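Local coordinates for protein chloroplastic group IIB intron splicing facilitator CRS2, chloroplastic (Zea mays, PDB 1RYB) that is required for splicing of group IIB introns in chloroplasts, acting in complexes with CAF1 or CAF2, and lacks peptidyl-tRNA hydrolase activity despite belonging to that enzyme family, at residues Thr55-Lys59 / Ser60-Ile64. Numbering follows the deposited sequence. Where two conformers were deposited one is given.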
# COMPACT_ATOMS: atom_id res chain seq x y z
N THR A 55 4.94 15.38 -6.21
CA THR A 55 4.24 16.43 -5.52
C THR A 55 4.43 16.20 -4.08
O THR A 55 4.28 15.06 -3.61
CB THR A 55 2.76 16.40 -5.86
OG1 THR A 55 2.68 16.72 -7.23
CG2 THR A 55 2.06 17.47 -5.06
N ILE A 56 4.82 17.27 -3.36
CA ILE A 56 4.97 17.21 -1.92
C ILE A 56 3.74 17.84 -1.28
O ILE A 56 3.47 19.00 -1.53
CB ILE A 56 6.24 17.94 -1.46
CG1 ILE A 56 7.45 17.00 -1.82
CG2 ILE A 56 6.12 18.17 0.08
CD1 ILE A 56 8.85 17.57 -1.55
N GLN A 57 2.98 17.08 -0.47
CA GLN A 57 1.77 17.60 0.13
C GLN A 57 1.34 16.71 1.26
O GLN A 57 1.52 15.49 1.17
CB GLN A 57 0.66 17.59 -0.96
CG GLN A 57 -0.71 18.24 -0.57
CD GLN A 57 -1.83 18.03 -1.58
OE1 GLN A 57 -1.65 17.46 -2.65
NE2 GLN A 57 -2.99 18.56 -1.26
N SER A 58 0.82 17.30 2.32
CA SER A 58 0.27 16.50 3.45
C SER A 58 1.19 15.34 3.92
O SER A 58 0.77 14.17 4.00
CB SER A 58 -1.08 15.88 3.04
OG SER A 58 -1.71 15.32 4.20
N LYS A 59 2.45 15.68 4.20
CA LYS A 59 3.47 14.72 4.70
C LYS A 59 3.70 13.60 3.77
O LYS A 59 4.15 12.56 4.22
CB LYS A 59 2.93 14.08 5.98
CG LYS A 59 2.59 15.07 7.11
CD LYS A 59 2.14 14.36 8.40
CE LYS A 59 2.38 15.18 9.64
NZ LYS A 59 1.63 16.44 9.56
N SER A 60 3.49 13.80 2.45
CA SER A 60 3.65 12.70 1.51
C SER A 60 4.35 13.14 0.25
O SER A 60 4.43 14.32 -0.04
CB SER A 60 2.24 12.26 1.04
OG SER A 60 1.48 11.82 2.19
N LEU A 61 4.72 12.17 -0.50
CA LEU A 61 5.10 12.28 -1.90
C LEU A 61 3.88 11.74 -2.64
O LEU A 61 3.32 10.70 -2.25
CB LEU A 61 6.29 11.37 -2.29
CG LEU A 61 7.60 12.04 -2.10
CD1 LEU A 61 8.70 11.00 -2.38
CD2 LEU A 61 7.64 13.23 -3.08
N LEU A 62 3.42 12.43 -3.69
CA LEU A 62 2.33 11.85 -4.42
C LEU A 62 2.43 12.24 -5.85
O LEU A 62 3.19 13.17 -6.20
CB LEU A 62 0.94 12.21 -3.84
CG LEU A 62 0.61 13.70 -3.86
CD1 LEU A 62 -0.17 14.11 -5.14
CD2 LEU A 62 -0.24 14.09 -2.64
N GLY A 63 1.61 11.58 -6.66
CA GLY A 63 1.47 11.89 -8.12
C GLY A 63 0.01 11.78 -8.50
O GLY A 63 -0.74 10.96 -7.97
N ILE A 64 -0.35 12.56 -9.48
CA ILE A 64 -1.71 12.57 -9.92
C ILE A 64 -1.79 12.11 -11.37
O ILE A 64 -0.98 12.51 -12.23
CB ILE A 64 -2.15 13.99 -9.79
CG1 ILE A 64 -2.41 14.37 -8.30
CG2 ILE A 64 -3.36 14.24 -10.66
CD1 ILE A 64 -2.37 15.89 -8.03
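T55 and L62 pair as a hydrogen-bonded couple of an antiparallel hairpin, T55 N donating a hydrogen bond to L62 O and L62 N to T55 O, both at 2.8 Å, and the short strand axes run at 129° to each other. Q57 and S60 close the hairpin through a type I' turn, in which S58 and K59 both take positive phi. Here Q57 N reaches S60 O at 3.1 Å, while S60 N returns to Q57 O. The S60 hydroxyl adds a bond inside the turn: with OG beside its own backbone N (chi1 -60°), it donates to S58 O at 3.1 Å, from above the carbonyl plane. Between the two hydrogen-bonded pairs, I56 and L61 form a non-hydrogen-bonded pair whose side chains meet on one face, CG1 of I56 lying 4.0 Å from CD2 of L61. On the other face the L62 fork spans two neighbours: CD1 packs 3.8 Å from CB of T55, and CD2 lies 4.0 Å from CB of Q57 and 3.7 Å from its OE1, the extended chain carrying the amide past the leucine. With an alanine in place of L62, both methyl contacts would go, which is likely to open a gap beside T55 and Q57. Q57 OE1 is hydrogen-bonded to Y95 OH. Helix 84-94 packs on the face bearing Q57 and S60, while strand 60-67 pairs next with strand 70-77, placing strand 55-57 at the edge of the mixed sheet of this peptidyl-tRNA hydrolase fold.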